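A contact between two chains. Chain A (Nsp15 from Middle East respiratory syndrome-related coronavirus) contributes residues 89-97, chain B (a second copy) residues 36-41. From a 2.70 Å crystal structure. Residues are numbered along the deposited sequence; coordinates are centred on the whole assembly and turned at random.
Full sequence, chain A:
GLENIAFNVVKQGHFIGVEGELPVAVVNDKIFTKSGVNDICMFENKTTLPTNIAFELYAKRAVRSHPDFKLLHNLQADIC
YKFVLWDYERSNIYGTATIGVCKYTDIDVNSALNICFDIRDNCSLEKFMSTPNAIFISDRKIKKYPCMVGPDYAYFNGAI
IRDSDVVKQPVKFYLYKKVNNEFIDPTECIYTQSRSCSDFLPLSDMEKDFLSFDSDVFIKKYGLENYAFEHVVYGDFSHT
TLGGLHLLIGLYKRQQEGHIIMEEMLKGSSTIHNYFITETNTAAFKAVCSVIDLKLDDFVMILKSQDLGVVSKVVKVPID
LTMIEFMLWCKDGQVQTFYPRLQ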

ATOM      1  N   GLU A  89     -17.721 -15.898   4.942  1.00 38.12           N
ATOM      2  CA  GLU A  89     -16.565 -16.368   5.662  1.00 39.14           C
ATOM      3  C   GLU A  89     -15.340 -15.770   4.975  1.00 37.30           C
ATOM      4  O   GLU A  89     -14.481 -15.214   5.634  1.00 34.57           O
ATOM      5  CB  GLU A  89     -16.514 -17.889   5.640  1.00 43.47           C
ATOM      6  CG  GLU A  89     -15.335 -18.516   6.384  1.00 48.55           C
ATOM      7  CD  GLU A  89     -15.064 -19.959   5.931  1.00 51.95           C
ATOM      8  OE1 GLU A  89     -15.538 -20.346   4.840  1.00 52.18           O
ATOM      9  OE2 GLU A  89     -14.375 -20.707   6.655  1.00 52.45           O
ATOM     10  N   ARG A  90     -15.265 -15.867   3.650  1.00 35.23           N
ATOM     11  CA  ARG A  90     -14.062 -15.383   2.936  1.00 36.58           C
ATOM     12  C   ARG A  90     -14.083 -13.886   2.750  1.00 36.66           C
ATOM     13  O   ARG A  90     -13.034 -13.295   2.568  1.00 37.54           O
ATOM     14  CB  ARG A  90     -13.892 -16.037   1.555  1.00 35.88           C
ATOM     15  CG  ARG A  90     -13.846 -17.544   1.579  1.00 36.77           C
ATOM     16  CD  ARG A  90     -13.462 -18.096   0.225  1.00 39.27           C
ATOM     17  NE  ARG A  90     -14.504 -17.847  -0.777  1.00 42.04           N
ATOM     18  CZ  ARG A  90     -14.363 -17.174  -1.919  1.00 39.52           C
ATOM     19  NH1 ARG A  90     -13.208 -16.637  -2.288  1.00 40.80           N
ATOM     20  NH2 ARG A  90     -15.404 -17.057  -2.716  1.00 41.08           N
ATOM     21  N   SER A  91     -15.270 -13.278   2.781  1.00 37.08           N
ATOM     22  CA  SER A  91     -15.421 -11.858   2.434  1.00 39.18           C
ATOM     23  C   SER A  91     -14.923 -11.604   1.016  1.00 39.25           C
ATOM     24  O   SER A  91     -14.117 -10.698   0.745  1.00 39.72           O
ATOM     25  CB  SER A  91     -14.738 -10.940   3.456  1.00 37.30           C
ATOM     26  OG  SER A  91     -15.502 -10.973   4.627  1.00 34.21           O
ATOM     27  N   ASN A  92     -15.416 -12.458   0.130  1.00 39.35           N
ATOM     28  CA  ASN A  92     -15.104 -12.411  -1.280  1.00 39.26           C
ATOM     29  C   ASN A  92     -16.328 -12.931  -1.990  1.00 39.42           C
ATOM     30  O   ASN A  92     -17.319 -13.320  -1.378  1.00 41.65           O
ATOM     31  CB  ASN A  92     -13.841 -13.276  -1.601  1.00 38.07           C
ATOM     32  CG  ASN A  92     -13.120 -12.869  -2.913  1.00 36.72           C
ATOM     33  OD1 ASN A  92     -13.741 -12.497  -3.898  1.00 37.12           O
ATOM     34  ND2 ASN A  92     -11.806 -12.960  -2.916  1.00 37.38           N
ATOM     35  N   ILE A  93     -16.229 -12.960  -3.300  1.00 44.49           N
ATOM     36  CA  ILE A  93     -17.288 -13.403  -4.165  1.00 44.21           C
ATOM     37  C   ILE A  93     -17.000 -14.822  -4.632  1.00 42.49           C
ATOM     38  O   ILE A  93     -15.858 -15.296  -4.551  1.00 40.00           O
ATOM     39  CB  ILE A  93     -17.380 -12.406  -5.325  1.00 44.69           C
ATOM     40  CG1 ILE A  93     -18.796 -11.945  -5.474  1.00 48.91           C
ATOM     41  CG2 ILE A  93     -16.845 -12.935  -6.649  1.00 45.22           C
ATOM     42  CD1 ILE A  93     -18.832 -10.641  -6.207  1.00 52.78           C
ATOM     43  N   TYR A  94     -18.025 -15.519  -5.107  1.00 42.06           N
ATOM     44  CA  TYR A  94     -17.784 -16.826  -5.692  1.00 41.36           C
ATOM     45  C   TYR A  94     -17.293 -16.554  -7.108  1.00 41.22           C
ATOM     46  O   TYR A  94     -18.006 -15.927  -7.889  1.00 40.01           O
ATOM     47  CB  TYR A  94     -19.037 -17.709  -5.670  1.00 40.74           C
ATOM     48  CG  TYR A  94     -18.828 -19.056  -6.329  1.00 40.95           C
ATOM     49  CD1 TYR A  94     -19.056 -19.222  -7.680  1.00 40.99           C
ATOM     50  CD2 TYR A  94     -18.391 -20.156  -5.607  1.00 40.92           C
ATOM     51  CE1 TYR A  94     -18.887 -20.446  -8.300  1.00 41.25           C
ATOM     52  CE2 TYR A  94     -18.214 -21.391  -6.221  1.00 42.28           C
ATOM     53  CZ  TYR A  94     -18.463 -21.525  -7.576  1.00 41.39           C
ATOM     54  OH  TYR A  94     -18.292 -22.727  -8.209  1.00 40.21           O
ATOM     55  N   GLY A  95     -16.066 -16.987  -7.408  1.00 38.95           N
ATOM     56  CA  GLY A  95     -15.437 -16.742  -8.696  1.00 38.92           C
ATOM     57  C   GLY A  95     -14.802 -15.369  -8.707  1.00 40.80           C
ATOM     58  O   GLY A  95     -14.588 -14.794  -7.644  1.00 43.39           O
ATOM     59  N   THR A  96     -14.513 -14.855  -9.905  1.00 40.60           N
ATOM     60  CA  THR A  96     -13.750 -13.626 -10.097  1.00 42.00           C
ATOM     61  C   THR A  96     -14.311 -12.710 -11.174  1.00 43.91           C
ATOM     62  O   THR A  96     -14.124 -11.497 -11.115  1.00 40.98           O
ATOM     63  CB  THR A  96     -12.354 -13.969 -10.591  1.00 47.44           C
ATOM     64  OG1 THR A  96     -12.471 -14.955 -11.622  1.00 45.67           O
ATOM     65  CG2 THR A  96     -11.489 -14.502  -9.458  1.00 48.69           C
ATOM     66  N   ALA A  97     -14.930 -13.283 -12.202  1.00 43.73           N
ATOM     67  CA  ALA A  97     -15.625 -12.480 -13.197  1.00 43.98           C
ATOM     68  C   ALA A  97     -17.098 -12.492 -12.880  1.00 43.42           C
ATOM     69  O   ALA A  97     -17.554 -13.279 -12.074  1.00 46.12           O
ATOM     70  CB  ALA A  97     -15.379 -13.013 -14.608  1.00 45.03           C
TER
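Chain B 36-41: GVNDIC

Residues 36-41 of chain B, a second copy of Nsp15, lie along residues 89-97 of chain A, burying 402 Å² between the two stretches. Chain B begins in a loop at Gly B36 and Val B37 and runs in strand conformation from Asn B38 to Cys B41, with phi between -114° and -70° and psi between 112° and 155°. Chain A is mostly loop or turn, with a short strand at Asn A92 and Ile A93. The two run in opposite senses: the CA of Arg A90 has the CA of Ile B40 as its nearest partner at 7.7 Å, whereas the CA of Gly A95 lies 4.7 Å from the CA of Asn B38. The backbones therefore draw together toward the end of the chain A stretch, and side chains bridge the wider gap at its start.

Glu A89 stays out of reach, and Arg A90 makes the first contact. Its CA-to-CB bond points toward chain B, and its length suits the wide gap. The aliphatic part packs on an apolar neighbour, Arg A90 CD lying 3.6 Å from Ile B40 CD1. Farther out, Asn B38 CG lies over one face of the guanidinium, while the carbonyl O of Asp B39 is at its edge, 3.7 Å from Arg A90 NH1. The group is held within its own chain by a hydrogen bond from Arg A90 NH2 to Ile A93 O, 2.6 Å. Arg A90 NH1 also donates to a water at 3.1 Å; that water accepts from Asp B39 N at 3.1 Å and lies 2.7 Å from Asn B38 OD1, to which it can donate, although it has more acceptors in reach than protons, so it links the chains.

Ser A91 turns through a left-handed conformation (phi 58°, psi 49°) and makes no contact. The CA-to-CB bond of Asn A92 points toward chain B, and its ND2 is 3.6 Å from Asp B39 O, while its OD1 accepts a 2.6 Å hydrogen bond from Ile A93 N. Ile A93 starts sideways and the end of its side chain leads away from chain B; its carbonyl O is 3.3 Å from Asn B38 OD1, a pair of acceptors that cannot bond to each other.

Tyr A94 sets out sideways, but its ring comes nearer and offers an apolar surface to Val B37: Tyr A94 CZ is 3.9 Å from Val B37 CG1, an off-centre CH-pi contact with the methyl 4.3 Å from the ring centroid. Tyr A94 CD2 also lies 3.8 Å from Asn B38 ND2.

Gly A95 is the closest point of the backbones. Its N donates the one direct hydrogen bond between the stretches, to Asn B38 OD1, very short at 2.5 Å with an angle of 163°. The amide side chain of Asn B38 thus presents a carbonyl to a main-chain NH. Gly A95 CA also makes a CA-H...O contact with Val B37 O at 3.3 Å. The positive phi of 83° by itself favours glycine.

Thr A96 closes the contact with its methyl, CG2 lying 3.4 Å from Asp B39 OD2, an oxygen hydrogen-bonded elsewhere in the structure. Beyond it, Ala A97 has left the interface.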

ATOM      1  N   GLY B  36      -9.803 -23.892  -7.780  1.00 57.26           N
ATOM      2  CA  GLY B  36     -10.998 -23.945  -8.598  1.00 54.43           C
ATOM      3  C   GLY B  36     -11.148 -22.580  -9.215  1.00 53.28           C
ATOM      4  O   GLY B  36     -10.179 -21.988  -9.684  1.00 53.71           O
ATOM      5  N   VAL B  37     -12.350 -22.040  -9.156  1.00 57.83           N
ATOM      6  CA  VAL B  37     -12.618 -20.744  -9.767  1.00 59.06           C
ATOM      7  C   VAL B  37     -12.394 -19.541  -8.806  1.00 53.44           C
ATOM      8  O   VAL B  37     -12.665 -18.402  -9.159  1.00 52.06           O
ATOM      9  CB  VAL B  37     -14.037 -20.776 -10.407  1.00 66.32           C
ATOM     10  CG1 VAL B  37     -15.136 -20.570  -9.361  1.00 66.78           C
ATOM     11  CG2 VAL B  37     -14.145 -19.784 -11.573  1.00 71.00           C
ATOM     12  N   ASN B  38     -11.849 -19.785  -7.615  1.00 53.32           N
ATOM     13  CA  ASN B  38     -11.696 -18.726  -6.600  1.00 51.53           C
ATOM     14  C   ASN B  38     -10.260 -18.365  -6.268  1.00 47.15           C
ATOM     15  O   ASN B  38      -9.376 -19.176  -6.431  1.00 46.66           O
ATOM     16  CB  ASN B  38     -12.404 -19.136  -5.308  1.00 49.71           C
ATOM     17  CG  ASN B  38     -13.905 -19.068  -5.439  1.00 51.86           C
ATOM     18  OD1 ASN B  38     -14.446 -18.036  -5.824  1.00 55.69           O
ATOM     19  ND2 ASN B  38     -14.587 -20.166  -5.145  1.00 52.86           N
ATOM     20  N   ASP B  39     -10.058 -17.134  -5.798  1.00 42.83           N
ATOM     21  CA  ASP B  39      -8.824 -16.724  -5.186  1.00 41.92           C
ATOM     22  C   ASP B  39      -8.979 -16.728  -3.686  1.00 42.77           C
ATOM     23  O   ASP B  39      -9.719 -15.895  -3.141  1.00 48.06           O
ATOM     24  CB  ASP B  39      -8.483 -15.317  -5.607  1.00 46.70           C
ATOM     25  CG  ASP B  39      -8.169 -15.215  -7.070  1.00 50.41           C
ATOM     26  OD1 ASP B  39      -7.457 -16.102  -7.611  1.00 55.34           O
ATOM     27  OD2 ASP B  39      -8.634 -14.227  -7.668  1.00 49.15           O
ATOM     28  N   ILE B  40      -8.275 -17.656  -3.030  1.00 39.08           N
ATOM     29  CA  ILE B  40      -8.292 -17.819  -1.580  1.00 37.49           C
ATOM     30  C   ILE B  40      -7.053 -17.242  -0.900  1.00 38.28           C
ATOM     31  O   ILE B  40      -5.916 -17.575  -1.249  1.00 39.49           O
ATOM     32  CB  ILE B  40      -8.298 -19.305  -1.173  1.00 37.76           C
ATOM     33  CG1 ILE B  40      -9.383 -20.079  -1.925  1.00 36.40           C
ATOM     34  CG2 ILE B  40      -8.414 -19.446   0.350  1.00 37.16           C
ATOM     35  CD1 ILE B  40     -10.757 -19.498  -1.747  1.00 37.69           C
ATOM     36  N   CYS B  41      -7.298 -16.435   0.121  1.00 38.76           N
ATOM     37  CA  CYS B  41      -6.254 -15.894   0.975  1.00 37.61           C
ATOM     38  C   CYS B  41      -5.614 -16.954   1.848  1.00 36.57           C
ATOM     39  O   CYS B  41      -6.311 -17.597   2.615  1.00 37.31           O
ATOM     40  CB  CYS B  41      -6.854 -14.829   1.887  1.00 36.65           C
ATOM     41  SG  CYS B  41      -5.598 -13.834   2.682  1.00 35.76           S
TER
HETATM   42  O   HOH W   1     -12.867 -15.869  -5.251  1.00 31.09           O